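Boca/mesd chaperone for ywtd beta-propeller-egf protein 1 (Caenorhabditis elegans, PDB 3OFG) probably acts as a chaperone of the endoplasmic reticulum that helps YWTD beta-propeller–EGF modules of LDL-receptor-type proteins to mature, this chain being its structured domain. Local coordinates at residues S26-R29 against P30-E33; K34-Q37 against I38-S41; F53-D56 against D57-I61. All coordinates share one frame; numbering follows the deposited sequence.

Contact 1 (S26-R29 against P30-E33); sequences SDIR and PFTE
Ile28 and Arg29 open helix 29-45 by offering their carbonyls to the first full turn: Thr32 N donates to Ile28 O at 2.9 Å and nearly straight (167°), and Glu33 N donates to Arg29 O at 2.8 Å. Ile28 is thus the N-cap residue, although its side chain has no polar atom to cap with. Pro30 suits the first turn because the amides there have no carbonyl one turn back to bond to, so a residue without an N-H costs nothing, and its ring restricts phi to a helical value.

With CG1 held between the backbone N and the carbonyl carbon (chi1 54°), Ile28 runs beside Phe31, both pointing the same way, and its CD1 comes within 4.1 Å of Phe31 CD2 at an oblique angle to the ring. Thr32 crosses Ile28 at about a right angle; its OG1 lies 3.8 Å from Ile28 CG1, while the hydroxyl itself is hydrogen-bonded to the backbone O of Asp57. On another side of the turn, the extended Glu33 crosses the aliphatic part of Arg29, with OE2 3.3 Å from Arg29 CG. That carboxylate oxygen lies at the guanidinium edge, but the two planes stand 89° apart and the salt bridge from NH1 to OE2 is long, 3.8 Å. The stronger mate of Arg29 is Asp57, which takes NE in a salt bridge. A negative charge at Glu33 is also likely to be favoured by the helix dipole.

Ile28, Phe31 and Thr32 all rest on Val17 of strand 12-17, whereas Arg29, Thr32 and Glu33 meet Val54 of strand 50-56, so this first turn sits on the sheet where two of its strands end.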
loop_
_atom_site.group_PDB
_atom_site.type_symbol
_atom_site.label_atom_id
_atom_site.label_comp_id
_atom_site.label_asym_id
_atom_site.label_seq_id
_atom_site.Cartn_x
_atom_site.Cartn_y
_atom_site.Cartn_z
ATOM N N SER A 26 -13.351 14.420 4.500
ATOM C CA SER A 26 -12.446 13.398 3.982
ATOM C C SER A 26 -11.752 13.793 2.679
ATOM O O SER A 26 -10.665 13.296 2.394
ATOM C CB SER A 26 -13.175 12.078 3.780
ATOM O OG SER A 26 -14.174 12.207 2.802
ATOM N N ASP A 27 -12.359 14.669 1.878
ATOM C CA ASP A 27 -11.782 15.044 0.587
ATOM C C ASP A 27 -10.794 16.195 0.797
ATOM O O ASP A 27 -11.042 17.361 0.464
ATOM C CB ASP A 27 -12.863 15.399 -0.470
ATOM C CG ASP A 27 -13.683 16.620 -0.116
ATOM O OD1 ASP A 27 -14.120 16.724 1.040
ATOM O OD2 ASP A 27 -13.903 17.475 -1.013
ATOM N N ILE A 28 -9.659 15.833 1.380
ATOM C CA ILE A 28 -8.616 16.795 1.750
ATOM C C ILE A 28 -7.295 16.385 1.091
ATOM O O ILE A 28 -6.222 16.536 1.673
ATOM C CB ILE A 28 -8.455 16.910 3.273
ATOM C CG1 ILE A 28 -8.221 15.547 3.935
ATOM C CG2 ILE A 28 -9.681 17.593 3.874
ATOM C CD1 ILE A 28 -7.739 15.653 5.398
ATOM N N ARG A 29 -7.341 15.946 -0.157
ATOM C CA ARG A 29 -6.125 15.459 -0.806
ATOM C C ARG A 29 -4.981 16.466 -0.837
ATOM O O ARG A 29 -3.833 16.076 -0.613
ATOM C CB ARG A 29 -6.396 14.927 -2.220
ATOM C CG ARG A 29 -5.197 14.128 -2.743
ATOM C CD ARG A 29 -5.517 13.395 -4.031
ATOM N NE ARG A 29 -6.246 12.164 -3.779
ATOM C CZ ARG A 29 -5.712 10.946 -3.802
ATOM N NH1 ARG A 29 -4.424 10.769 -4.065
ATOM N NH2 ARG A 29 -6.484 9.896 -3.562
ATOM N N PRO A 30 -5.225 17.742 -1.150
ATOM C CA PRO A 30 -4.069 18.663 -1.156
ATOM C C PRO A 30 -3.356 18.716 0.210
ATOM O O PRO A 30 -2.144 18.790 0.305
ATOM C CB PRO A 30 -4.682 20.036 -1.486
ATOM C CG PRO A 30 -6.027 19.731 -2.097
ATOM C CD PRO A 30 -6.480 18.381 -1.588
ATOM N N PHE A 31 -4.135 18.676 1.270
ATOM C CA PHE A 31 -3.635 18.758 2.641
ATOM C C PHE A 31 -2.890 17.464 2.984
ATOM O O PHE A 31 -1.778 17.496 3.535
ATOM C CB PHE A 31 -4.846 18.995 3.536
ATOM C CG PHE A 31 -4.540 19.284 4.971
ATOM C CD1 PHE A 31 -4.260 20.575 5.386
ATOM C CD2 PHE A 31 -4.645 18.303 5.926
ATOM C CE1 PHE A 31 -4.028 20.852 6.732
ATOM C CE2 PHE A 31 -4.412 18.588 7.272
ATOM C CZ PHE A 31 -4.132 19.859 7.657
ATOM N N THR A 32 -3.438 16.326 2.608
ATOM C CA THR A 32 -2.749 15.048 2.822
ATOM C C THR A 32 -1.455 14.983 2.047
ATOM O O THR A 32 -0.435 14.572 2.584
ATOM C CB THR A 32 -3.671 13.931 2.383
ATOM O OG1 THR A 32 -4.842 14.012 3.208
ATOM C CG2 THR A 32 -3.035 12.547 2.526
ATOM N N GLU A 33 -1.460 15.461 0.809
ATOM C CA GLU A 33 -0.247 15.436 0.002
ATOM C C GLU A 33 0.791 16.378 0.598
ATOM O O GLU A 33 1.982 16.004 0.681
ATOM C CB GLU A 33 -0.547 15.772 -1.458
ATOM C CG GLU A 33 -1.353 14.661 -2.143
ATOM C CD GLU A 33 -1.541 14.795 -3.636
ATOM O OE1 GLU A 33 -0.984 15.727 -4.234
ATOM O OE2 GLU A 33 -2.242 13.926 -4.207
#

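Contact 2 (K34-Q37 against I38-S41); sequences KWTQ and IWQS
Ile38 begins the second of two successive turns of one alpha helix, 29-45, which packs against the antiparallel sheet of this alpha+beta domain. Its N bonds to Lys34 O at 3.2 Å, and its branched side chain runs alongside Trp35, laying CD1 over the face of the six-membered ring, 3.9 Å from the centroid, in a CH-pi contact. The extended chain of Lys34 passes the same methyl, so a greasy surface is made from lysine methylenes, isoleucine and indole, with the lysine amine at its far end.

Trp39 follows, its N bonded to Trp35 O almost straight at 173°. With CG anti to its carbonyl carbon (chi1 -59°), the indole swings back along the helix and lays one face over the preceding turn: Trp35 O sits 3.1 Å above the ring plane, toward its rim, and Trp35 CB makes a CH-pi contact 3.9 Å from the six-membered centroid. The two indoles are oblique, their planes 39° apart. A large flat side chain suits this buried place, which Gln80 and Phe82 also line; an alanine here would probably leave Trp35 CB without its aromatic cover and open a gap beside Thr36 CG2, which now meets Trp39 CZ3.

Gln40 N donates to Thr36 O, and its amide reaches the strand side, where NE2 bonds to Leu50 O; a glutamine is long enough to span from helix to strand. Ser41, on the exposed side, donates its N to Gln37 O at 2.9 Å.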
loop_
_atom_site.group_PDB
_atom_site.type_symbol
_atom_site.label_atom_id
_atom_site.label_comp_id
_atom_site.label_asym_id
_atom_site.label_seq_id
_atom_site.Cartn_x
_atom_site.Cartn_y
_atom_site.Cartn_z
ATOM N N LYS A 34 0.391 17.549 1.062
ATOM C CA LYS A 34 1.319 18.486 1.659
ATOM C C LYS A 34 1.968 17.872 2.881
ATOM O O LYS A 34 3.202 17.850 3.037
ATOM C CB LYS A 34 0.604 19.773 2.059
ATOM C CG LYS A 34 1.461 20.718 2.874
ATOM C CD LYS A 34 0.746 22.016 3.216
ATOM C CE LYS A 34 1.531 22.842 4.205
ATOM N NZ LYS A 34 0.838 24.139 4.478
ATOM N N TRP A 35 1.140 17.407 3.809
ATOM C CA TRP A 35 1.666 17.023 5.110
ATOM C C TRP A 35 2.389 15.688 5.096
ATOM O O TRP A 35 3.383 15.531 5.805
ATOM C CB TRP A 35 0.565 17.091 6.194
ATOM C CG TRP A 35 0.340 18.530 6.520
ATOM C CD1 TRP A 35 -0.665 19.348 6.060
ATOM C CD2 TRP A 35 1.227 19.360 7.255
ATOM N NE1 TRP A 35 -0.450 20.637 6.486
ATOM C CE2 TRP A 35 0.704 20.662 7.222
ATOM C CE3 TRP A 35 2.411 19.124 7.956
ATOM C CZ2 TRP A 35 1.328 21.734 7.876
ATOM C CZ3 TRP A 35 3.022 20.193 8.608
ATOM C CH2 TRP A 35 2.469 21.467 8.568
ATOM N N THR A 36 1.952 14.738 4.278
ATOM C CA THR A 36 2.694 13.484 4.195
ATOM C C THR A 36 4.081 13.714 3.649
ATOM O O THR A 36 5.024 13.068 4.101
ATOM C CB THR A 36 1.968 12.375 3.414
ATOM O OG1 THR A 36 1.645 12.820 2.097
ATOM C CG2 THR A 36 0.702 11.968 4.147
ATOM N N GLN A 37 4.259 14.644 2.727
ATOM C CA GLN A 37 5.597 14.891 2.234
ATOM C C GLN A 37 6.452 15.581 3.278
ATOM O O GLN A 37 7.630 15.275 3.395
ATOM C CB GLN A 37 5.600 15.700 0.950
ATOM C CG GLN A 37 6.985 15.667 0.369
ATOM C CD GLN A 37 7.083 16.029 -1.084
ATOM O OE1 GLN A 37 6.416 15.441 -1.947
ATOM N NE2 GLN A 37 8.001 16.938 -1.381
ATOM N N ILE A 38 5.875 16.481 4.053
ATOM C CA ILE A 38 6.603 17.121 5.145
ATOM C C ILE A 38 7.036 16.084 6.176
ATOM O O ILE A 38 8.205 16.066 6.618
ATOM C CB ILE A 38 5.792 18.271 5.789
ATOM C CG1 ILE A 38 5.686 19.435 4.806
ATOM C CG2 ILE A 38 6.412 18.728 7.102
ATOM C CD1 ILE A 38 4.600 20.435 5.175
ATOM N N TRP A 39 6.123 15.218 6.593
ATOM C CA TRP A 39 6.491 14.163 7.549
ATOM C C TRP A 39 7.572 13.268 6.965
ATOM O O TRP A 39 8.492 12.868 7.682
ATOM C CB TRP A 39 5.284 13.359 8.008
ATOM C CG TRP A 39 4.249 14.208 8.659
ATOM C CD1 TRP A 39 4.461 15.307 9.437
ATOM C CD2 TRP A 39 2.828 14.042 8.571
ATOM N NE1 TRP A 39 3.250 15.836 9.841
ATOM C CE2 TRP A 39 2.248 15.078 9.311
ATOM C CE3 TRP A 39 2.001 13.118 7.928
ATOM C CZ2 TRP A 39 0.862 15.210 9.429
ATOM C CZ3 TRP A 39 0.628 13.266 8.035
ATOM C CH2 TRP A 39 0.084 14.313 8.767
ATOM N N GLN A 40 7.482 12.943 5.684
ATOM C CA GLN A 40 8.517 12.148 5.036
ATOM C C GLN A 40 9.862 12.860 5.150
ATOM O O GLN A 40 10.898 12.226 5.435
ATOM C CB GLN A 40 8.158 11.910 3.576
ATOM C CG GLN A 40 9.239 11.187 2.782
ATOM C CD GLN A 40 8.921 11.150 1.314
ATOM O OE1 GLN A 40 8.410 12.128 0.752
ATOM N NE2 GLN A 40 9.243 10.040 0.670
ATOM N N SER A 41 9.882 14.164 4.922
ATOM C CA SER A 41 11.140 14.919 5.043
ATOM C C SER A 41 11.682 14.906 6.465
ATOM O O SER A 41 12.888 14.675 6.693
ATOM C CB SER A 41 10.942 16.370 4.614
ATOM O OG SER A 41 10.683 16.455 3.219
#

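Contact 3 (F53-D56 against D57-I61); sequences FVID and DNRAI
One carbonyl serves two successive amides here: Arg59 O accepts from both Ile55 N and Asp56 N, each at 3.1 Å, the first bond more bent (139°) than the second (156°). This is a classic beta bulge, with Ile55 and Asp56 together facing Arg59 and the register slipping by one beyond Val54. Ile55 takes up the extra residue with a psi far from extended, which brings its side chain and that of Asp56 to the same side of the sheet.

There its CD1 stands over the centre of the Arg59 guanidinium, 3.5 Å above the plane. A chi1 of 58°, with CG1 between the backbone N and the carbonyl carbon, carries CD1 across the strand to the guanidinium, while CG2 meets Ile61 CD1 at 3.8 Å. Asp56 runs beside Arg59 and grips it from the edge: OD2 takes NH2 at 2.8 Å and, weakly, NE, the carboxylate and guanidinium nearly coplanar. An arginine bent at chi3 can thus show a charged edge to an aspartate and a flat face to a methyl.

These residues close the beta hairpin of strands 50-56 and 59-64 through a type I turn from Asp56 to Arg59. Away from the bulge the pairing is regular: Phe53 and Ile61 form a hydrogen-bonded pair, with Ile61 N to Phe53 O at 2.8 Å. Val54 and Ala60, a non-hydrogen-bonded pair, face helix 29-45, where the small alanine and the valine lie against Thr36.

The other face, carrying Phe53, Asp56, Arg59 and Ile61, meets the second subunit. Asp56 OD1 forms a salt bridge with Arg59 of that subunit, and Ile55 O accepts a hydrogen bond from the same arginine.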
loop_
_atom_site.group_PDB
_atom_site.type_symbol
_atom_site.label_atom_id
_atom_site.label_comp_id
_atom_site.label_asym_id
_atom_site.label_seq_id
_atom_site.Cartn_x
_atom_site.Cartn_y
_atom_site.Cartn_z
ATOM N N PHE A 53 2.840 6.688 -0.738
ATOM C CA PHE A 53 1.786 6.532 -1.725
ATOM C C PHE A 53 0.508 7.084 -1.105
ATOM O O PHE A 53 0.033 6.547 -0.121
ATOM C CB PHE A 53 1.581 5.054 -2.115
ATOM C CG PHE A 53 2.816 4.381 -2.649
ATOM C CD1 PHE A 53 3.093 4.391 -3.998
ATOM C CD2 PHE A 53 3.684 3.753 -1.799
ATOM C CE1 PHE A 53 4.253 3.766 -4.484
ATOM C CE2 PHE A 53 4.821 3.136 -2.280
ATOM C CZ PHE A 53 5.086 3.143 -3.615
ATOM N N VAL A 54 -0.073 8.125 -1.682
ATOM C CA VAL A 54 -1.345 8.663 -1.219
ATOM C C VAL A 54 -2.431 7.826 -1.882
ATOM O O VAL A 54 -2.626 7.887 -3.095
ATOM C CB VAL A 54 -1.451 10.172 -1.528
ATOM C CG1 VAL A 54 -2.812 10.710 -1.090
ATOM C CG2 VAL A 54 -0.308 10.908 -0.832
ATOM N N ILE A 55 -3.101 6.998 -1.098
ATOM C CA ILE A 55 -4.037 6.011 -1.640
ATOM C C ILE A 55 -5.496 6.410 -1.467
ATOM O O ILE A 55 -6.380 5.806 -2.062
ATOM C CB ILE A 55 -3.808 4.615 -1.018
ATOM C CG1 ILE A 55 -3.949 4.640 0.513
ATOM C CG2 ILE A 55 -2.441 4.080 -1.439
ATOM C CD1 ILE A 55 -4.102 3.247 1.117
ATOM N N ASP A 56 -5.775 7.417 -0.645
ATOM C CA ASP A 56 -7.106 8.011 -0.514
ATOM C C ASP A 56 -6.895 9.492 -0.282
ATOM O O ASP A 56 -5.775 9.933 0.004
ATOM C CB ASP A 56 -7.873 7.440 0.679
ATOM C CG ASP A 56 -8.254 6.007 0.493
ATOM O OD1 ASP A 56 -9.193 5.736 -0.293
ATOM O OD2 ASP A 56 -7.625 5.162 1.138
ATOM N N ASP A 57 -7.965 10.272 -0.363
ATOM C CA ASP A 57 -7.827 11.717 -0.173
ATOM C C ASP A 57 -7.341 12.072 1.225
ATOM O O ASP A 57 -6.781 13.146 1.435
ATOM C CB ASP A 57 -9.151 12.443 -0.400
ATOM C CG ASP A 57 -9.638 12.373 -1.825
ATOM O OD1 ASP A 57 -8.834 12.129 -2.743
ATOM O OD2 ASP A 57 -10.854 12.609 -2.000
ATOM N N ASN A 58 -7.534 11.152 2.170
ATOM C CA ASN A 58 -7.117 11.349 3.562
ATOM C C ASN A 58 -6.359 10.161 4.154
ATOM O O ASN A 58 -6.373 9.945 5.360
ATOM C CB ASN A 58 -8.344 11.664 4.438
ATOM C CG ASN A 58 -9.317 10.507 4.508
ATOM O OD1 ASN A 58 -9.235 9.558 3.727
ATOM N ND2 ASN A 58 -10.257 10.591 5.452
ATOM N N ARG A 59 -5.661 9.411 3.320
ATOM C CA ARG A 59 -4.907 8.275 3.825
ATOM C C ARG A 59 -3.738 7.986 2.916
ATOM O O ARG A 59 -3.852 8.049 1.688
ATOM C CB ARG A 59 -5.789 7.036 3.944
ATOM C CG ARG A 59 -5.153 5.887 4.741
ATOM C CD ARG A 59 -6.146 4.774 5.089
ATOM N NE ARG A 59 -6.795 4.256 3.898
ATOM C CZ ARG A 59 -6.762 2.992 3.481
ATOM N NH1 ARG A 59 -6.146 2.063 4.180
ATOM N NH2 ARG A 59 -7.378 2.678 2.356
ATOM N N ALA A 60 -2.593 7.703 3.519
ATOM C CA ALA A 60 -1.385 7.374 2.778
ATOM C C ALA A 60 -0.709 6.131 3.327
ATOM O O ALA A 60 -0.893 5.753 4.475
ATOM C CB ALA A 60 -0.429 8.554 2.797
ATOM N N ILE A 61 0.109 5.518 2.490
ATOM C CA ILE A 61 0.984 4.434 2.895
ATOM C C ILE A 61 2.403 4.975 2.942
ATOM O O ILE A 61 2.845 5.665 2.017
ATOM C CB ILE A 61 0.945 3.262 1.877
ATOM C CG1 ILE A 61 -0.439 2.660 1.854
ATOM C CG2 ILE A 61 2.033 2.201 2.196
ATOM C CD1 ILE A 61 -0.592 1.605 0.746
#

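In the fold
From the N terminus, the chain leaves strand 12-17, passes through a loop and enters helix 29-45 at contact 1; contact 2 continues the same helix without a break. The chain then returns by strand 50-56 to the hairpin of contact 3. Each contact is local and they follow in series, none enclosing or crossing another, so only contact 3 closes a loop of its own, the turn between two strands. Space ties them together: Asp57 in that turn holds Arg29 with its carboxylate and probably bonds Thr32 OG1 with its backbone O, fixing the helix start to the hairpin end, while Thr36 of contact 2 packs CG2 on Ala60 CB at 3.8 Å, seating the helix on the sheet.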